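PDB 6SYY: periplasmic cell division protein (SufI), which probably oxidises its substrates at one copper and reduces oxygen at a three-copper cluster, as multicopper oxidases do. Local coordinates for residues A[153-158]-A[249-254]; A[200-205]-A[232-237]. One frame throughout, in Å; residues are numbered along the deposited sequence.

Contact 1 (A[153-158]-A[249-254]); sequences SGTYFY and RFRILN
Thr-155 OG1 has two hydrogen-bond partners. Arg-251 NH1 donates to it at 3.0 Å with an N-H...O angle of 157° and nearly in the guanidinium plane, and Asp-302 OD1 is the second. The setting is a packed interface between beta sheets, as expected where two cupredoxin-like domains of a multicopper oxidase meet. Strand 154-158 pairs with 176-181, strand 249-254 pairs with 200-208 and 300-306, and the axes of 154-158 and 249-254 come within 8.3 Å, their directions 29° apart, joined by side chains without a backbone bond between them. The extended stem of Arg-251 passes close beside the same hydroxyl, with CD 3.1 Å from Thr-155 OG1. The edge of its guanidinium lies against the backbone of Gly-154, where a side chain would collide with the carbonyl oxygen of Ser-153. The guanidinium groups of Arg-251 and Arg-249 lie face against face, with Arg-251 NH2 3.2 Å above the plane of the Arg-249 group, over its centre. Two like charges this close would probably repel, but each has acidic partners: Asp-200 for Arg-251, Glu-185 and Asp-302 for Arg-249.

Farther along the strands the contact turns apolar. Phe-157 carries CG anti to its backbone N (chi1 -174°), and Leu-253 crosses this side chain at about a right angle. Leu-253 CD2 sits over the ring centre of Phe-157, 3.9 Å from the centroid and close to the ring normal, which makes a CH-pi contact. The other methyl, Leu-253 CD1, meets Phe-157 CG and CD1 and lies 3.7 Å from Tyr-156 O. At the opposite end of the strands a water donates to Ser-153 OG at 2.9 Å and weakly accepts from Arg-249 NH2 at 3.4 Å.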
loop_
_atom_site.group_PDB
_atom_site.type_symbol
_atom_site.label_atom_id
_atom_site.label_comp_id
_atom_site.label_asym_id
_atom_site.label_seq_id
_atom_site.Cartn_x
_atom_site.Cartn_y
_atom_site.Cartn_z
ATOM N N SER A 153 8.262 -3.713 -11.924
ATOM C CA SER A 153 8.552 -2.375 -11.431
ATOM C C SER A 153 7.269 -1.696 -10.978
ATOM O O SER A 153 6.203 -1.900 -11.563
ATOM C CB SER A 153 9.225 -1.535 -12.514
ATOM O OG SER A 153 8.353 -1.332 -13.616
ATOM N N GLY A 154 7.373 -0.900 -9.926
ATOM C CA GLY A 154 6.213 -0.221 -9.395
ATOM C C GLY A 154 6.469 0.240 -7.974
ATOM O O GLY A 154 7.603 0.257 -7.499
ATOM N N THR A 155 5.376 0.605 -7.309
ATOM C CA THR A 155 5.415 1.158 -5.963
ATOM C C THR A 155 4.958 0.104 -4.962
ATOM O O THR A 155 3.810 -0.352 -5.010
ATOM C CB THR A 155 4.533 2.399 -5.860
ATOM O OG1 THR A 155 4.965 3.372 -6.819
ATOM C CG2 THR A 155 4.615 2.989 -4.461
ATOM N N TYR A 156 5.849 -0.267 -4.055
ATOM C CA TYR A 156 5.563 -1.258 -3.033
ATOM C C TYR A 156 5.684 -0.591 -1.662
ATOM O O TYR A 156 5.858 0.622 -1.553
ATOM C CB TYR A 156 6.471 -2.478 -3.219
ATOM C CG TYR A 156 6.229 -3.165 -4.555
ATOM C CD1 TYR A 156 5.400 -4.276 -4.650
ATOM C CD2 TYR A 156 6.802 -2.676 -5.729
ATOM C CE1 TYR A 156 5.163 -4.894 -5.869
ATOM C CE2 TYR A 156 6.570 -3.285 -6.954
ATOM C CZ TYR A 156 5.750 -4.395 -7.017
ATOM O OH TYR A 156 5.519 -5.007 -8.230
ATOM N N PHE A 157 5.587 -1.395 -0.612
ATOM C CA PHE A 157 5.157 -0.901 0.691
ATOM C C PHE A 157 5.749 -1.819 1.751
ATOM O O PHE A 157 5.539 -3.032 1.698
ATOM C CB PHE A 157 3.617 -0.895 0.729
ATOM C CG PHE A 157 3.001 -0.277 1.961
ATOM C CD1 PHE A 157 3.729 0.540 2.810
ATOM C CD2 PHE A 157 1.664 -0.526 2.260
ATOM C CE1 PHE A 157 3.134 1.098 3.938
ATOM C CE2 PHE A 157 1.065 0.024 3.382
ATOM C CZ PHE A 157 1.802 0.838 4.223
ATOM N N TYR A 158 6.513 -1.268 2.692
ATOM C CA TYR A 158 7.006 -2.059 3.814
ATOM C C TYR A 158 6.480 -1.478 5.115
ATOM O O TYR A 158 6.494 -0.259 5.314
ATOM C CB TYR A 158 8.539 -2.165 3.831
ATOM C CG TYR A 158 9.341 -0.901 4.059
ATOM C CD1 TYR A 158 9.821 -0.583 5.320
ATOM C CD2 TYR A 158 9.684 -0.069 3.003
ATOM C CE1 TYR A 158 10.598 0.551 5.530
ATOM C CE2 TYR A 158 10.453 1.066 3.201
ATOM C CZ TYR A 158 10.906 1.371 4.469
ATOM O OH TYR A 158 11.669 2.498 4.680
ATOM N N ARG A 249 5.098 12.469 -12.125
ATOM C CA ARG A 249 4.614 11.177 -11.671
ATOM C C ARG A 249 4.474 11.217 -10.157
ATOM O O ARG A 249 5.424 11.575 -9.452
ATOM C CB ARG A 249 5.563 10.056 -12.086
ATOM C CG ARG A 249 5.232 8.718 -11.462
ATOM C CD ARG A 249 6.187 7.666 -11.954
ATOM N NE ARG A 249 5.750 6.324 -11.598
ATOM C CZ ARG A 249 6.264 5.222 -12.130
ATOM N NH1 ARG A 249 7.226 5.321 -13.042
ATOM N NH2 ARG A 249 5.821 4.031 -11.758
ATOM N N PHE A 250 3.292 10.868 -9.662
ATOM C CA PHE A 250 3.057 10.763 -8.228
ATOM C C PHE A 250 2.719 9.320 -7.887
ATOM O O PHE A 250 1.799 8.736 -8.471
ATOM C CB PHE A 250 1.942 11.705 -7.777
ATOM C CG PHE A 250 2.241 13.151 -8.029
ATOM C CD1 PHE A 250 3.147 13.831 -7.232
ATOM C CD2 PHE A 250 1.624 13.829 -9.066
ATOM C CE1 PHE A 250 3.431 15.164 -7.465
ATOM C CE2 PHE A 250 1.903 15.161 -9.304
ATOM C CZ PHE A 250 2.808 15.830 -8.503
ATOM N N ARG A 251 3.475 8.749 -6.954
ATOM C CA ARG A 251 3.239 7.402 -6.443
ATOM C C ARG A 251 2.419 7.541 -5.172
ATOM O O ARG A 251 2.964 7.775 -4.089
ATOM C CB ARG A 251 4.551 6.677 -6.185
ATOM C CG ARG A 251 5.376 6.485 -7.433
ATOM C CD ARG A 251 6.742 5.953 -7.096
ATOM N NE ARG A 251 7.599 5.916 -8.276
ATOM C CZ ARG A 251 7.843 4.822 -8.987
ATOM N NH1 ARG A 251 7.298 3.661 -8.640
ATOM N NH2 ARG A 251 8.637 4.892 -10.044
ATOM N N ILE A 252 1.105 7.412 -5.306
ATOM C CA ILE A 252 0.211 7.606 -4.172
ATOM C C ILE A 252 0.122 6.300 -3.396
ATOM O O ILE A 252 -0.238 5.257 -3.950
ATOM C CB ILE A 252 -1.174 8.077 -4.631
ATOM C CG1 ILE A 252 -1.052 9.398 -5.396
ATOM C CG2 ILE A 252 -2.097 8.217 -3.430
ATOM C CD1 ILE A 252 -2.310 9.804 -6.110
ATOM N N LEU A 253 0.465 6.354 -2.116
ATOM C CA LEU A 253 0.389 5.203 -1.228
ATOM C C LEU A 253 -0.499 5.582 -0.056
ATOM O O LEU A 253 -0.182 6.519 0.686
ATOM C CB LEU A 253 1.782 4.781 -0.749
ATOM C CG LEU A 253 1.900 3.496 0.074
ATOM C CD1 LEU A 253 3.280 2.894 -0.115
ATOM C CD2 LEU A 253 1.643 3.741 1.552
ATOM N N ASN A 254 -1.611 4.871 0.100
ATOM C CA ASN A 254 -2.490 5.084 1.245
ATOM C C ASN A 254 -1.901 4.326 2.423
ATOM O O ASN A 254 -2.019 3.101 2.511
ATOM C CB ASN A 254 -3.910 4.625 0.941
ATOM C CG ASN A 254 -4.882 4.974 2.049
ATOM O OD1 ASN A 254 -4.482 5.237 3.184
ATOM N ND2 ASN A 254 -6.170 4.975 1.725
HETATM O O HOH W 1 7.028 1.100 -12.868
#

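Contact 2 (A[200-205]-A[232-237]); sequences DIPLII and LVNLTP
The carboxamide of Asn-234 has Pro-202 O in its plane beyond ND2 and Val-233 CG1 about 4 Å above one face. Ile-204 crosses this side chain at about a right angle: its CB, 3.4 Å from Asn-234 OD1, lies near the amide plane, and its CD1 is displaced toward the other face. Asn-234 ND2 donates to Pro-202 O at 2.9 Å, almost straight (172°), the donor standing well above the plane of the proline carbonyl. Asn-234 OD1 accepts from Ile-204 N at 2.8 Å, the donor tilted 23° from the side-chain carbonyl plane. Asn-50 O is a further acceptor for ND2, and these bonds together fix the rotation of the amide. CG lies beside the backbone N (chi1 -52°), which starts the side chain on its course to the strand.

Asn-234 and Leu-235 both have left-handed backbone angles, near those of a type I' turn, and form the tip of a two-residue beta hairpin closed by Thr-236 N to Val-233 O (2.9 Å) and Val-233 N to Thr-236 O (3.0 Å). Before this turn, Val-233 and Ile-205 form an antiparallel non-hydrogen-bonded pair. Next to it Ile-204 O accepts from Asn-234 N at 3.0 Å while Ile-204 N uses OD1, so the side-chain oxygen takes the place a backbone carbonyl would have in a hydrogen-bonded pair. A water bridges Ile-204 O and Leu-235 N. On its own side of the amide, Val-233 CG1 meets Leu-203 CD2 at 3.8 Å.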
loop_
_atom_site.group_PDB
_atom_site.type_symbol
_atom_site.label_atom_id
_atom_site.label_comp_id
_atom_site.label_asym_id
_atom_site.label_seq_id
_atom_site.Cartn_x
_atom_site.Cartn_y
_atom_site.Cartn_z
ATOM N N ASP A 200 9.302 12.705 -10.041
ATOM C CA ASP A 200 8.811 11.396 -9.609
ATOM C C ASP A 200 8.687 11.467 -8.087
ATOM O O ASP A 200 9.671 11.277 -7.367
ATOM C CB ASP A 200 9.752 10.281 -10.063
ATOM C CG ASP A 200 9.141 8.890 -9.916
ATOM O OD1 ASP A 200 8.084 8.760 -9.266
ATOM O OD2 ASP A 200 9.718 7.919 -10.456
ATOM N N ILE A 201 7.480 11.741 -7.603
ATOM C CA ILE A 201 7.249 12.185 -6.235
ATOM C C ILE A 201 6.402 11.155 -5.494
ATOM O O ILE A 201 5.293 10.834 -5.935
ATOM C CB ILE A 201 6.563 13.560 -6.198
ATOM C CG1 ILE A 201 7.354 14.586 -7.020
ATOM C CG2 ILE A 201 6.350 14.011 -4.758
ATOM C CD1 ILE A 201 8.748 14.844 -6.520
ATOM N N PRO A 202 6.859 10.628 -4.359
ATOM C CA PRO A 202 5.985 9.789 -3.533
ATOM C C PRO A 202 4.992 10.642 -2.765
ATOM O O PRO A 202 5.313 11.734 -2.295
ATOM C CB PRO A 202 6.964 9.087 -2.581
ATOM C CG PRO A 202 8.099 10.041 -2.458
ATOM C CD PRO A 202 8.215 10.743 -3.792
ATOM N N LEU A 203 3.770 10.127 -2.634
ATOM C CA LEU A 203 2.733 10.771 -1.830
ATOM C C LEU A 203 2.167 9.703 -0.898
ATOM O O LEU A 203 1.195 9.016 -1.226
ATOM C CB LEU A 203 1.653 11.411 -2.703
ATOM C CG LEU A 203 2.079 12.485 -3.715
ATOM C CD1 LEU A 203 0.863 13.020 -4.442
ATOM C CD2 LEU A 203 2.834 13.623 -3.047
ATOM N N ILE A 204 2.793 9.554 0.266
ATOM C CA ILE A 204 2.340 8.615 1.282
ATOM C C ILE A 204 1.288 9.348 2.111
ATOM O O ILE A 204 1.618 10.154 2.984
ATOM C CB ILE A 204 3.501 8.103 2.135
ATOM C CG1 ILE A 204 4.518 7.382 1.240
ATOM C CG2 ILE A 204 2.988 7.193 3.249
ATOM C CD1 ILE A 204 5.923 7.344 1.795
ATOM N N ILE A 205 0.017 9.078 1.826
ATOM C CA ILE A 205 -1.086 9.808 2.443
ATOM C C ILE A 205 -1.542 9.072 3.696
ATOM O O ILE A 205 -1.847 7.873 3.658
ATOM C CB ILE A 205 -2.246 9.994 1.455
ATOM C CG1 ILE A 205 -1.739 10.630 0.162
ATOM C CG2 ILE A 205 -3.336 10.855 2.079
ATOM C CD1 ILE A 205 -2.830 10.891 -0.852
ATOM N N LEU A 232 -1.872 14.035 6.422
ATOM C CA LEU A 232 -0.442 14.191 6.224
ATOM C C LEU A 232 -0.042 13.547 4.908
ATOM O O LEU A 232 -0.618 12.540 4.489
ATOM C CB LEU A 232 0.369 13.559 7.366
ATOM C CG LEU A 232 0.299 14.172 8.768
ATOM C CD1 LEU A 232 -0.994 13.817 9.471
ATOM C CD2 LEU A 232 1.480 13.702 9.591
ATOM N N VAL A 233 0.945 14.147 4.251
ATOM C CA VAL A 233 1.593 13.558 3.087
ATOM C C VAL A 233 3.079 13.498 3.394
ATOM O O VAL A 233 3.713 14.536 3.618
ATOM C CB VAL A 233 1.325 14.356 1.804
ATOM C CG1 VAL A 233 1.843 13.592 0.602
ATOM C CG2 VAL A 233 -0.156 14.656 1.655
ATOM N N ASN A 234 3.628 12.285 3.430
ATOM C CA ASN A 234 5.025 12.080 3.801
ATOM C C ASN A 234 5.324 12.716 5.154
ATOM O O ASN A 234 6.362 13.352 5.348
ATOM C CB ASN A 234 5.958 12.624 2.721
ATOM C CG ASN A 234 5.611 12.099 1.351
ATOM O OD1 ASN A 234 4.982 11.049 1.223
ATOM N ND2 ASN A 234 6.018 12.826 0.313
ATOM N N LEU A 235 4.391 12.546 6.094
ATOM C CA LEU A 235 4.475 13.128 7.435
ATOM C C LEU A 235 4.557 14.651 7.393
ATOM O O LEU A 235 5.210 15.266 8.239
ATOM C CB LEU A 235 5.654 12.556 8.230
ATOM C CG LEU A 235 5.445 11.184 8.867
ATOM C CD1 LEU A 235 6.565 10.891 9.835
ATOM C CD2 LEU A 235 4.095 11.106 9.570
ATOM N N THR A 236 3.894 15.271 6.418
ATOM C CA THR A 236 3.831 16.723 6.326
ATOM C C THR A 236 2.384 17.167 6.475
ATOM O O THR A 236 1.537 16.792 5.644
ATOM C CB THR A 236 4.402 17.230 5.001
ATOM O OG1 THR A 236 5.674 16.619 4.762
ATOM C CG2 THR A 236 4.570 18.745 5.039
ATOM N N PRO A 237 2.051 17.953 7.495
ATOM C CA PRO A 237 0.684 18.468 7.617
ATOM C C PRO A 237 0.466 19.684 6.729
ATOM O O PRO A 237 1.352 20.529 6.569
ATOM C CB PRO A 237 0.589 18.844 9.098
ATOM C CG PRO A 237 1.988 19.241 9.447
ATOM C CD PRO A 237 2.898 18.351 8.633
HETATM O O HOH W 2 2.156 10.724 5.814
#

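How the contacts relate
Strands 249-254 and 200-205 are parallel neighbours in one sheet, so contact 1 and contact 2, whose centres lie 11 Å apart, are coupled through the backbone. Arg-249 O and Ile-201 N stand 2.8 Å apart, as do Leu-253 O and Ile-205 N, both probable hydrogen bonds. Phe-250 CD1 also packs on Ile-201 CB at 3.6 Å. Met-177, on strand 176-181, touches Thr-155 as well as Pro-202 and Ile-204. Contact 1 is the one beside the metal cluster: the Phe-157 side chain, next to the copper-binding His-120 and His-159, is about 4 Å from a bound copper, against about 12 Å for that of Ile-204 in contact 2.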